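Local coordinates for ASCH domain-containing protein (Enterococcus faecalis, PDB 1T62) that is of unknown function but carries an ASCH domain of the PUA superfamily, consistent with a role in binding RNA, at residues C52-I57 with P137-V142; P81-R86 with V149-E154; T87-I92 with C143-V148; M35-G40 with I74-S79. All blocks are in the same frame, centred on the assembly; numbering follows the deposited sequence.

Contact 1 of 4, residues C52-I57 with P137-V142; sequences CSSLDI and PDMLLV
Strands 52-54 and 140-142 pair antiparallel where Ser-53 faces Val-142, their axes 4.5 Å apart at the closest and splayed to 131° rather than running straight against each other. They form one edge of the mixed five-stranded sheet of this ASCH domain, a PUA-like fold in which strand 50-54 is an outermost strand of the chain's own sheet. Two backbone bonds close the Ser-53 pair: Ser-53 N gives to Val-142 O at 3.1 Å, and Val-142 N gives to Ser-53 O at 2.8 Å in a nearly straight bond. At Ser-54 and Leu-141 the side chains diverge, and the first strand passes into helix 55-60 with Ser-54 at its N-cap. The pairing nevertheless reaches into the helix, because Leu-55 N gives to Leu-140 O at 3.3 Å from above the carbonyl plane.

The apolar part is shared by Leu-55, Leu-140 and Val-142. In Leu-55, chi1 (168°) sets CG anti to the backbone N and chi2 (59°) then places the delta carbons, CD2 coming 3.7 Å from CB of Leu-140; the two leucines lie side by side, pointing the same way. Against Val-142 it crosses at about a right angle, with Leu-55 CB 3.6 Å from Val-142 CG2. Ser-53 OG hydrogen-bonds to Tyr-58, and Asp-56 OD1 to Tyr-136. Leu-141 CD2 ends 3.5 Å from Ser-53 O.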
loop_
_atom_site.group_PDB
_atom_site.type_symbol
_atom_site.label_atom_id
_atom_site.label_comp_id
_atom_site.label_asym_id
_atom_site.label_seq_id
_atom_site.Cartn_x
_atom_site.Cartn_y
_atom_site.Cartn_z
ATOM N N CYS B 52 13.159 -4.346 12.228
ATOM C CA CYS B 52 13.983 -5.525 12.179
ATOM C C CYS B 52 13.499 -6.407 11.052
ATOM O O CYS B 52 12.295 -6.555 10.826
ATOM C CB CYS B 52 13.953 -6.268 13.515
ATOM S SG CYS B 52 12.347 -6.844 14.018
ATOM N N SER B 53 14.463 -6.955 10.324
ATOM C CA SER B 53 14.196 -7.837 9.209
ATOM C C SER B 53 15.042 -9.073 9.442
ATOM O O SER B 53 15.920 -9.066 10.304
ATOM C CB SER B 53 14.571 -7.147 7.885
ATOM O OG SER B 53 15.824 -6.480 7.972
ATOM N N SER B 54 14.764 -10.129 8.682
ATOM C CA SER B 54 15.494 -11.394 8.797
ATOM C C SER B 54 16.801 -11.370 8.054
ATOM O O SER B 54 16.809 -11.234 6.841
ATOM C CB SER B 54 14.665 -12.546 8.238
ATOM O OG SER B 54 15.454 -13.717 8.148
ATOM N N LEU B 55 17.906 -11.509 8.773
ATOM C CA LEU B 55 19.213 -11.516 8.134
ATOM C C LEU B 55 19.237 -12.613 7.074
ATOM O O LEU B 55 19.980 -12.537 6.097
ATOM C CB LEU B 55 20.306 -11.786 9.163
ATOM C CG LEU B 55 21.669 -12.094 8.546
ATOM C CD1 LEU B 55 22.128 -10.942 7.676
ATOM C CD2 LEU B 55 22.637 -12.361 9.646
ATOM N N ASP B 56 18.407 -13.630 7.273
ATOM C CA ASP B 56 18.332 -14.741 6.343
ATOM C C ASP B 56 17.908 -14.349 4.931
ATOM O O ASP B 56 18.541 -14.762 3.965
ATOM C CB ASP B 56 17.400 -15.809 6.904
ATOM C CG ASP B 56 18.076 -16.669 7.959
ATOM O OD1 ASP B 56 17.362 -17.388 8.683
ATOM O OD2 ASP B 56 19.324 -16.635 8.055
ATOM N N ILE B 57 16.847 -13.560 4.797
ATOM C CA ILE B 57 16.399 -13.143 3.466
ATOM C C ILE B 57 17.522 -12.410 2.725
ATOM O O ILE B 57 17.698 -12.587 1.530
ATOM C CB ILE B 57 15.173 -12.203 3.532
ATOM C CG1 ILE B 57 14.148 -12.750 4.518
ATOM C CG2 ILE B 57 14.551 -12.067 2.137
ATOM C CD1 ILE B 57 13.551 -14.051 4.104
ATOM N N PRO B 137 14.184 -20.543 16.538
ATOM C CA PRO B 137 14.143 -19.628 17.685
ATOM C C PRO B 137 15.191 -18.523 17.791
ATOM O O PRO B 137 14.954 -17.485 18.412
ATOM C CB PRO B 137 14.217 -20.575 18.887
ATOM C CG PRO B 137 13.868 -21.921 18.337
ATOM C CD PRO B 137 14.509 -21.902 16.990
ATOM N N ASP B 138 16.357 -18.734 17.209
ATOM C CA ASP B 138 17.396 -17.729 17.329
ATOM C C ASP B 138 17.920 -17.230 15.989
ATOM O O ASP B 138 19.109 -16.962 15.843
ATOM C CB ASP B 138 18.537 -18.292 18.160
ATOM C CG ASP B 138 19.011 -19.625 17.639
ATOM O OD1 ASP B 138 20.007 -20.160 18.164
ATOM O OD2 ASP B 138 18.386 -20.150 16.693
ATOM N N MET B 139 17.035 -17.103 15.009
ATOM C CA MET B 139 17.466 -16.613 13.727
ATOM C C MET B 139 17.914 -15.187 13.943
ATOM O O MET B 139 17.254 -14.417 14.637
ATOM C CB MET B 139 16.331 -16.650 12.715
ATOM C CG MET B 139 15.145 -15.796 13.074
ATOM S SD MET B 139 14.257 -15.365 11.583
ATOM C CE MET B 139 15.313 -14.080 11.016
ATOM N N LEU B 140 19.062 -14.861 13.364
ATOM C CA LEU B 140 19.654 -13.539 13.447
ATOM C C LEU B 140 18.731 -12.475 12.836
ATOM O O LEU B 140 18.113 -12.704 11.799
ATOM C CB LEU B 140 20.995 -13.562 12.707
ATOM C CG LEU B 140 22.328 -13.827 13.430
ATOM C CD1 LEU B 140 22.092 -14.257 14.867
ATOM C CD2 LEU B 140 23.131 -14.869 12.669
ATOM N N LEU B 141 18.637 -11.320 13.492
ATOM C CA LEU B 141 17.820 -10.204 13.012
ATOM C C LEU B 141 18.692 -9.036 12.601
ATOM O O LEU B 141 19.769 -8.821 13.157
ATOM C CB LEU B 141 16.894 -9.687 14.100
ATOM C CG LEU B 141 15.646 -10.465 14.448
ATOM C CD1 LEU B 141 14.992 -9.813 15.646
ATOM C CD2 LEU B 141 14.704 -10.482 13.260
ATOM N N VAL B 142 18.214 -8.272 11.630
ATOM C CA VAL B 142 18.927 -7.094 11.175
ATOM C C VAL B 142 18.122 -5.901 11.706
ATOM O O VAL B 142 17.048 -5.575 11.192
ATOM C CB VAL B 142 19.008 -7.058 9.642
ATOM C CG1 VAL B 142 19.673 -5.771 9.191
ATOM C CG2 VAL B 142 19.789 -8.267 9.141
#

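Contact 2 of 4, residues P81-R86 with V149-E154; sequences PLAIIR and VDLYTE
Tyr-152 has CG anti to its backbone N (chi1 179°), which sets CG beside the carbonyl carbon and 3.3 Å from Pro-81 O, and the ring that follows has Pro-81 CG over one face. The proline meets it as a CH-pi contact: Pro-81 CG stands 3.3 Å from the centroid of the Tyr-152 ring and only 16° off the normal. Glu-154 CB lies over the opposite ring face, so the tyrosine is held between a proline and the base of a glutamate, while Phe-8 of helix 2-16 meets it edge-to-face. Asp-150 CG, also anti to its backbone N (chi1 -171°), carries the carboxylate whose OD1 forms a salt bridge with Lys-15 of helix 2-16. Asp-150 CB is 3.5 Å from Ile-84 CG2.

The backbones run almost exactly antiparallel as central strands of the PUA-like sheet, joined by Ile-84 N to Asp-150 O at 2.7 Å and by Tyr-152 N to Leu-82 O at 2.8 Å. Val-149 and Asp-150 both face Ile-84, a classic beta bulge: Ile-84 O takes Val-149 N at 2.8 Å in the carbonyl plane and, weakly, Asp-150 N. A second classic bulge, Leu-82 and Ala-83 opposite Ile-74, marks the other edge of the same strand.

The Ile-84 and Asp-150 side of the sheet is covered by helix 2-16, through Phe-8 and Phe-12. Ala-83 and Leu-151 face the other way and share Val-44 of helix 33-44, with Ala-83 CB 3.8 Å from Leu-151 CD2. From the bulge itself, Val-149 CG2 lies over one face of the Arg-86 guanidinium, whose NH1 forms a salt bridge with Glu-147.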
loop_
_atom_site.group_PDB
_atom_site.type_symbol
_atom_site.label_atom_id
_atom_site.label_comp_id
_atom_site.label_asym_id
_atom_site.label_seq_id
_atom_site.Cartn_x
_atom_site.Cartn_y
_atom_site.Cartn_z
ATOM N N PRO B 81 3.305 7.455 -0.499
ATOM C CA PRO B 81 4.448 7.965 0.268
ATOM C C PRO B 81 4.018 8.558 1.590
ATOM O O PRO B 81 3.074 9.338 1.651
ATOM C CB PRO B 81 5.077 8.997 -0.666
ATOM C CG PRO B 81 3.989 9.323 -1.626
ATOM C CD PRO B 81 3.296 8.019 -1.851
ATOM N N LEU B 82 4.726 8.176 2.644
ATOM C CA LEU B 82 4.422 8.608 4.002
ATOM C C LEU B 82 5.457 9.573 4.572
ATOM O O LEU B 82 5.149 10.718 4.886
ATOM C CB LEU B 82 4.345 7.381 4.902
ATOM C CG LEU B 82 3.193 7.230 5.883
ATOM C CD1 LEU B 82 3.526 6.080 6.814
ATOM C CD2 LEU B 82 2.993 8.509 6.663
ATOM N N ALA B 83 6.682 9.096 4.737
ATOM C CA ALA B 83 7.749 9.933 5.262
ATOM C C ALA B 83 9.073 9.317 4.881
ATOM O O ALA B 83 9.119 8.176 4.436
ATOM C CB ALA B 83 7.648 10.032 6.770
ATOM N N ILE B 84 10.149 10.074 5.023
ATOM C CA ILE B 84 11.457 9.525 4.724
ATOM C C ILE B 84 12.252 9.509 6.043
ATOM O O ILE B 84 12.116 10.400 6.886
ATOM C CB ILE B 84 12.173 10.308 3.576
ATOM C CG1 ILE B 84 13.554 10.744 4.019
ATOM C CG2 ILE B 84 11.341 11.454 3.092
ATOM C CD1 ILE B 84 14.589 9.716 3.684
ATOM N N ILE B 85 13.052 8.463 6.233
ATOM C CA ILE B 85 13.807 8.303 7.462
ATOM C C ILE B 85 15.299 8.080 7.263
ATOM O O ILE B 85 15.746 7.663 6.195
ATOM C CB ILE B 85 13.248 7.122 8.242
ATOM C CG1 ILE B 85 13.454 5.833 7.449
ATOM C CG2 ILE B 85 11.763 7.308 8.445
ATOM C CD1 ILE B 85 13.100 4.596 8.209
ATOM N N ARG B 86 16.070 8.354 8.307
ATOM C CA ARG B 86 17.507 8.152 8.240
ATOM C C ARG B 86 17.952 7.165 9.310
ATOM O O ARG B 86 17.595 7.300 10.483
ATOM C CB ARG B 86 18.255 9.464 8.428
ATOM C CG ARG B 86 19.588 9.413 7.757
ATOM C CD ARG B 86 20.729 9.652 8.694
ATOM N NE ARG B 86 21.018 11.073 8.821
ATOM C CZ ARG B 86 20.400 11.865 9.677
ATOM N NH1 ARG B 86 19.468 11.353 10.465
ATOM N NH2 ARG B 86 20.715 13.148 9.748
ATOM N N VAL B 149 13.008 11.919 9.083
ATOM C CA VAL B 149 13.711 13.055 8.516
ATOM C C VAL B 149 12.864 13.938 7.581
ATOM O O VAL B 149 13.294 15.003 7.174
ATOM C CB VAL B 149 14.990 12.478 7.821
ATOM C CG1 VAL B 149 14.992 12.771 6.343
ATOM C CG2 VAL B 149 16.222 12.950 8.541
ATOM N N ASP B 150 11.653 13.502 7.258
ATOM C CA ASP B 150 10.777 14.268 6.378
ATOM C C ASP B 150 9.408 13.587 6.268
ATOM O O ASP B 150 9.316 12.363 6.240
ATOM C CB ASP B 150 11.427 14.399 4.996
ATOM C CG ASP B 150 10.685 15.369 4.071
ATOM O OD1 ASP B 150 11.185 15.601 2.946
ATOM O OD2 ASP B 150 9.612 15.903 4.444
ATOM N N LEU B 151 8.344 14.385 6.237
ATOM C CA LEU B 151 6.988 13.862 6.103
ATOM C C LEU B 151 6.484 14.223 4.713
ATOM O O LEU B 151 6.826 15.286 4.186
ATOM C CB LEU B 151 6.064 14.492 7.138
ATOM C CG LEU B 151 6.323 14.219 8.617
ATOM C CD1 LEU B 151 5.354 15.040 9.444
ATOM C CD2 LEU B 151 6.164 12.733 8.908
ATOM N N TYR B 152 5.673 13.344 4.126
ATOM C CA TYR B 152 5.120 13.571 2.791
ATOM C C TYR B 152 3.889 14.428 2.912
ATOM O O TYR B 152 2.790 13.913 3.077
ATOM C CB TYR B 152 4.754 12.245 2.127
ATOM C CG TYR B 152 4.142 12.367 0.743
ATOM C CD1 TYR B 152 2.759 12.331 0.564
ATOM C CD2 TYR B 152 4.951 12.474 -0.399
ATOM C CE1 TYR B 152 2.189 12.390 -0.722
ATOM C CE2 TYR B 152 4.392 12.537 -1.691
ATOM C CZ TYR B 152 3.012 12.490 -1.843
ATOM O OH TYR B 152 2.450 12.512 -3.104
ATOM N N THR B 153 4.088 15.739 2.834
ATOM C CA THR B 153 3.006 16.704 2.938
ATOM C C THR B 153 2.476 17.121 1.568
ATOM O O THR B 153 1.582 17.962 1.480
ATOM C CB THR B 153 3.462 17.972 3.676
ATOM O OG1 THR B 153 4.611 18.516 3.015
ATOM C CG2 THR B 153 3.798 17.663 5.125
ATOM N N GLU B 154 3.037 16.557 0.499
ATOM C CA GLU B 154 2.574 16.853 -0.856
ATOM C C GLU B 154 1.157 16.286 -0.974
ATOM O O GLU B 154 0.392 16.643 -1.872
ATOM C CB GLU B 154 3.483 16.183 -1.891
ATOM C CG GLU B 154 4.835 16.849 -2.050
ATOM C CD GLU B 154 5.848 16.453 -0.988
ATOM O OE1 GLU B 154 5.450 16.149 0.158
ATOM O OE2 GLU B 154 7.057 16.464 -1.306
#

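Contact 3 of 4, residues T87-I92 with C143-V148; sequences TTKVEI and CQSFEV
Thr-87 and Gln-144 project from the same side of the sheet, and their side chains cross obliquely, hydroxyl against amide. Gln-144 runs extended beyond CG and offers OE1 to Thr-87 OG1 at 3.2 Å; the hydroxyl arrives in the plane of the amide, on a lone pair. Thr-87 CG2 lies alongside, 4.1 Å from Gln-144 CB.

Thr-88 is turned differently. Its OG1 lies between the backbone N and the carbonyl carbon (chi1 53°), which folds it back to Ser-145 O at 3.0 Å, well above the carbonyl plane. The same oxygen takes Thr-88 N almost straight on at 2.6 Å, and Lys-89 N weakly, so one carbonyl gathers three donors. This is a classic beta bulge, with Thr-88 and Lys-89 both facing Ser-145. It interrupts the pairing of the two long strands in the five-stranded sheet of the PUA-like ASCH domain. Here strand 81-94 turns a corner at Thr-88, and past it the antiparallel pairing resumes with Ser-145 N to Lys-89 O at 2.9 Å and Glu-91 N to Cys-143 O.

The Thr-88 and Glu-147 side chains cross at about a right angle, with Thr-88 CG2 4.0 Å from Glu-147 OE1, an oxygen that is salt-bridged to Arg-86. On the face opposite Thr-87, Lys-89 CB sits 3.7 Å from Ser-145 CB. The lysine stays extended until a bend at chi4 (-54°) sets NZ 2.6 Å from Glu-91 OE1, a salt bridge entering from above the carboxylate plane. Phe-146 touches Thr-87 with CB alone, close to Thr-87 CA; its side chain also packs on Ile-85 and Val-43.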
loop_
_atom_site.group_PDB
_atom_site.type_symbol
_atom_site.label_atom_id
_atom_site.label_comp_id
_atom_site.label_asym_id
_atom_site.label_seq_id
_atom_site.Cartn_x
_atom_site.Cartn_y
_atom_site.Cartn_z
ATOM N N THR B 87 18.733 6.172 8.905
ATOM C CA THR B 87 19.219 5.161 9.835
ATOM C C THR B 87 20.471 5.657 10.551
ATOM O O THR B 87 21.460 6.000 9.913
ATOM C CB THR B 87 19.545 3.845 9.089
ATOM O OG1 THR B 87 18.401 3.427 8.325
ATOM C CG2 THR B 87 19.897 2.757 10.073
ATOM N N THR B 88 20.419 5.705 11.878
ATOM C CA THR B 88 21.554 6.161 12.674
ATOM C C THR B 88 22.282 4.970 13.272
ATOM O O THR B 88 23.347 5.124 13.868
ATOM C CB THR B 88 21.107 7.064 13.849
ATOM O OG1 THR B 88 20.106 6.388 14.620
ATOM C CG2 THR B 88 20.527 8.366 13.350
ATOM N N LYS B 89 21.719 3.777 13.102
ATOM C CA LYS B 89 22.324 2.579 13.680
ATOM C C LYS B 89 21.842 1.288 13.021
ATOM O O LYS B 89 20.673 1.130 12.748
ATOM C CB LYS B 89 21.990 2.568 15.174
ATOM C CG LYS B 89 22.531 1.420 16.000
ATOM C CD LYS B 89 22.065 1.585 17.443
ATOM C CE LYS B 89 22.476 0.415 18.286
ATOM N NZ LYS B 89 22.018 -0.858 17.672
ATOM N N VAL B 90 22.758 0.373 12.752
ATOM C CA VAL B 90 22.404 -0.917 12.161
ATOM C C VAL B 90 23.031 -1.965 13.069
ATOM O O VAL B 90 24.227 -1.900 13.377
ATOM C CB VAL B 90 22.985 -1.095 10.726
ATOM C CG1 VAL B 90 22.662 -2.491 10.197
ATOM C CG2 VAL B 90 22.417 -0.034 9.795
ATOM N N GLU B 91 22.237 -2.931 13.503
ATOM C CA GLU B 91 22.769 -3.950 14.383
ATOM C C GLU B 91 22.192 -5.327 14.141
ATOM O O GLU B 91 20.997 -5.479 13.914
ATOM C CB GLU B 91 22.541 -3.542 15.838
ATOM C CG GLU B 91 22.871 -4.617 16.842
ATOM C CD GLU B 91 22.810 -4.097 18.252
ATOM O OE1 GLU B 91 21.873 -3.329 18.550
ATOM O OE2 GLU B 91 23.691 -4.457 19.063
ATOM N N ILE B 92 23.064 -6.329 14.206
ATOM C CA ILE B 92 22.682 -7.724 14.016
ATOM C C ILE B 92 22.641 -8.439 15.363
ATOM O O ILE B 92 23.648 -8.467 16.061
ATOM C CB ILE B 92 23.696 -8.453 13.120
ATOM C CG1 ILE B 92 23.787 -7.754 11.765
ATOM C CG2 ILE B 92 23.289 -9.896 12.948
ATOM C CD1 ILE B 92 24.764 -8.393 10.846
ATOM N N CYS B 143 18.647 -5.269 12.753
ATOM C CA CYS B 143 17.989 -4.143 13.401
ATOM C C CYS B 143 18.478 -2.749 12.978
ATOM O O CYS B 143 19.684 -2.489 12.902
ATOM C CB CYS B 143 18.129 -4.298 14.916
ATOM S SG CYS B 143 17.516 -5.886 15.563
ATOM N N GLN B 144 17.521 -1.856 12.715
ATOM C CA GLN B 144 17.799 -0.479 12.309
ATOM C C GLN B 144 17.174 0.538 13.241
ATOM O O GLN B 144 16.020 0.416 13.630
ATOM C CB GLN B 144 17.252 -0.199 10.919
ATOM C CG GLN B 144 17.956 -0.903 9.799
ATOM C CD GLN B 144 17.267 -0.657 8.480
ATOM O OE1 GLN B 144 17.280 0.458 7.941
ATOM N NE2 GLN B 144 16.643 -1.698 7.954
ATOM N N SER B 145 17.948 1.552 13.594
ATOM C CA SER B 145 17.460 2.623 14.440
ATOM C C SER B 145 17.543 3.854 13.558
ATOM O O SER B 145 18.617 4.236 13.093
ATOM C CB SER B 145 18.331 2.752 15.671
ATOM O OG SER B 145 18.220 1.572 16.447
ATOM N N PHE B 146 16.386 4.452 13.315
ATOM C CA PHE B 146 16.277 5.600 12.434
ATOM C C PHE B 146 15.547 6.778 13.075
ATOM O O PHE B 146 15.032 6.677 14.192
ATOM C CB PHE B 146 15.500 5.180 11.179
ATOM C CG PHE B 146 14.171 4.540 11.489
ATOM C CD1 PHE B 146 14.082 3.174 11.754
ATOM C CD2 PHE B 146 13.018 5.320 11.614
ATOM C CE1 PHE B 146 12.873 2.593 12.144
ATOM C CE2 PHE B 146 11.798 4.747 12.007
ATOM C CZ PHE B 146 11.730 3.382 12.272
ATOM N N GLU B 147 15.511 7.887 12.338
ATOM C CA GLU B 147 14.809 9.087 12.756
ATOM C C GLU B 147 14.017 9.614 11.561
ATOM O O GLU B 147 14.505 9.592 10.432
ATOM C CB GLU B 147 15.782 10.152 13.290
ATOM C CG GLU B 147 16.918 10.612 12.384
ATOM C CD GLU B 147 17.885 11.555 13.131
ATOM O OE1 GLU B 147 18.923 11.968 12.570
ATOM O OE2 GLU B 147 17.599 11.887 14.307
ATOM N N VAL B 148 12.773 10.031 11.799
ATOM C CA VAL B 148 11.953 10.563 10.721
ATOM C C VAL B 148 12.550 11.893 10.322
ATOM O O VAL B 148 12.588 12.855 11.094
ATOM C CB VAL B 148 10.491 10.728 11.142
ATOM C CG1 VAL B 148 9.773 11.714 10.197
ATOM C CG2 VAL B 148 9.811 9.366 11.090
#

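Contact 4 of 4, residues M35-G40 with I74-S79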
loop_
_atom_site.group_PDB
_atom_site.type_symbol
_atom_site.label_atom_id
_atom_site.label_comp_id
_atom_site.label_asym_id
_atom_site.label_seq_id
_atom_site.Cartn_x
_atom_site.Cartn_y
_atom_site.Cartn_z
ATOM N N MET B 35 -1.626 -3.331 8.710
ATOM C CA MET B 35 -0.297 -3.327 9.305
ATOM C C MET B 35 0.543 -2.210 8.721
ATOM O O MET B 35 1.344 -1.601 9.421
ATOM C CB MET B 35 0.389 -4.667 9.063
ATOM C CG MET B 35 1.751 -4.787 9.707
ATOM S SD MET B 35 2.345 -6.509 9.813
ATOM C CE MET B 35 1.577 -6.990 11.405
ATOM N N GLY B 36 0.344 -1.943 7.434
ATOM C CA GLY B 36 1.095 -0.899 6.755
ATOM C C GLY B 36 0.885 0.480 7.336
ATOM O O GLY B 36 1.827 1.274 7.449
ATOM N N ASN B 37 -0.360 0.764 7.702
ATOM C CA ASN B 37 -0.726 2.052 8.288
ATOM C C ASN B 37 -0.418 2.072 9.792
ATOM O O ASN B 37 0.161 3.035 10.305
ATOM C CB ASN B 37 -2.215 2.318 8.039
ATOM C CG ASN B 37 -2.524 2.581 6.567
ATOM O OD1 ASN B 37 -3.579 2.199 6.059
ATOM N ND2 ASN B 37 -1.600 3.247 5.881
ATOM N N ARG B 38 -0.800 1.000 10.487
ATOM C CA ARG B 38 -0.562 0.873 11.920
ATOM C C ARG B 38 0.876 1.227 12.231
ATOM O O ARG B 38 1.142 2.097 13.051
ATOM C CB ARG B 38 -0.838 -0.557 12.378
ATOM C CG ARG B 38 -0.785 -0.765 13.881
ATOM C CD ARG B 38 -1.327 -2.139 14.262
ATOM N NE ARG B 38 -0.446 -3.253 13.896
ATOM C CZ ARG B 38 0.678 -3.571 14.540
ATOM N NH1 ARG B 38 1.404 -4.607 14.131
ATOM N NH2 ARG B 38 1.078 -2.859 15.595
ATOM N N LEU B 39 1.812 0.549 11.578
ATOM C CA LEU B 39 3.224 0.824 11.810
ATOM C C LEU B 39 3.652 2.171 11.223
ATOM O O LEU B 39 4.597 2.790 11.698
ATOM C CB LEU B 39 4.073 -0.298 11.223
ATOM C CG LEU B 39 3.752 -1.686 11.778
ATOM C CD1 LEU B 39 4.793 -2.669 11.253
ATOM C CD2 LEU B 39 3.749 -1.654 13.301
ATOM N N GLY B 40 2.948 2.624 10.193
ATOM C CA GLY B 40 3.282 3.898 9.593
ATOM C C GLY B 40 3.024 5.065 10.524
ATOM O O GLY B 40 3.844 5.975 10.631
ATOM N N ILE B 74 9.383 5.798 3.103
ATOM C CA ILE B 74 8.368 4.927 3.699
ATOM C C ILE B 74 6.949 5.124 3.168
ATOM O O ILE B 74 6.450 6.246 3.115
ATOM C CB ILE B 74 8.328 5.122 5.210
ATOM C CG1 ILE B 74 9.675 4.738 5.810
ATOM C CG2 ILE B 74 7.196 4.330 5.799
ATOM C CD1 ILE B 74 10.078 3.316 5.525
ATOM N N LEU B 75 6.297 4.026 2.792
ATOM C CA LEU B 75 4.934 4.085 2.275
ATOM C C LEU B 75 3.954 3.632 3.332
ATOM O O LEU B 75 4.316 2.860 4.221
ATOM C CB LEU B 75 4.785 3.180 1.060
ATOM C CG LEU B 75 5.644 3.544 -0.145
ATOM C CD1 LEU B 75 5.399 2.547 -1.259
ATOM C CD2 LEU B 75 5.295 4.948 -0.609
ATOM N N ASP B 76 2.717 4.115 3.245
ATOM C CA ASP B 76 1.684 3.716 4.199
ATOM C C ASP B 76 0.921 2.515 3.628
ATOM O O ASP B 76 1.297 1.982 2.578
ATOM C CB ASP B 76 0.737 4.889 4.508
ATOM C CG ASP B 76 -0.071 5.355 3.297
ATOM O OD1 ASP B 76 0.272 5.013 2.144
ATOM O OD2 ASP B 76 -1.058 6.091 3.505
ATOM N N GLY B 77 -0.124 2.080 4.321
ATOM C CA GLY B 77 -0.897 0.937 3.864
ATOM C C GLY B 77 -1.378 0.993 2.425
ATOM O O GLY B 77 -1.468 -0.043 1.762
ATOM N N GLN B 78 -1.690 2.195 1.938
ATOM C CA GLN B 78 -2.164 2.382 0.569
ATOM C C GLN B 78 -1.033 2.646 -0.403
ATOM O O GLN B 78 -1.228 3.323 -1.408
ATOM C CB GLN B 78 -3.142 3.550 0.482
ATOM C CG GLN B 78 -4.443 3.308 1.177
ATOM C CD GLN B 78 -4.338 3.485 2.662
ATOM O OE1 GLN B 78 -5.237 3.103 3.404
ATOM N NE2 GLN B 78 -3.240 4.082 3.112
ATOM N N SER B 79 0.147 2.125 -0.099
ATOM C CA SER B 79 1.310 2.293 -0.958
ATOM C C SER B 79 1.515 3.741 -1.399
ATOM O O SER B 79 2.021 4.011 -2.486
ATOM C CB SER B 79 1.184 1.380 -2.178
ATOM O OG SER B 79 0.911 0.047 -1.773
#
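Asn-37, on helix 33-44, meets Gly-77 and Gln-78 in the turn that follows strand 71-75. Its CB stands at the helix surface, and the first torsion (chi1 -69°) sets CG anti to the carbonyl carbon and against Gly-77, 3.3 Å from Gly-77 N and 3.6 Å from Gly-77 CA. The amide at the tip is close to both the backbone of Gly-77 and the side-chain amide of Gln-78. Its plane is turned only 19° from that of the Gln-78 amide, although the two side chains as wholes cross at about a right angle. Asp-76 CB flanks the same amide, while its carboxylate turns to the backbone of its own loop, OD1 accepting from Gln-80 N.

Beside the asparagine the two chains come together through glycines: Gly-36 CA and Gly-77 CA are 4.0 Å apart, and Gly-36 C is 3.6 Å from Gly-77 N, so main chain meets main chain. The loop is braced internally by Ser-79 N, which gives to Asp-76 O at 2.9 Å. That bond closes a type I beta turn from Asp-76 to Ser-79, within the connection of a beta hairpin, strands 71-75 and 81-94, docked on a helix of the ASCH domain.

In the fold
Contacts 1, 2 and 3 all use strand 140-151, which pairs with strand 81-94 in contacts 2 and 3 and with strand 50-54 in contact 1. Contact 4 instead joins a helix to a turn, and it meets contact 2 through the backbone pairing of Ile-74 with Leu-82 and Ala-83. Contact 1 is buried and combines backbone bonds with leucine and valine packing; contacts 2 and 3 are partly buried, each interrupted by a bulge, and are joined by the Arg-86 to Glu-147 salt bridge. Contact 3 has an exposed face with Lys-89, paired with Glu-91, and a buried Thr-87 and Gln-144 pair on the other, whereas contact 2 is flanked by helix 2-16 on one face and touches helix 33-44 on the other. Contacts 1 and 4 also touch the second subunit.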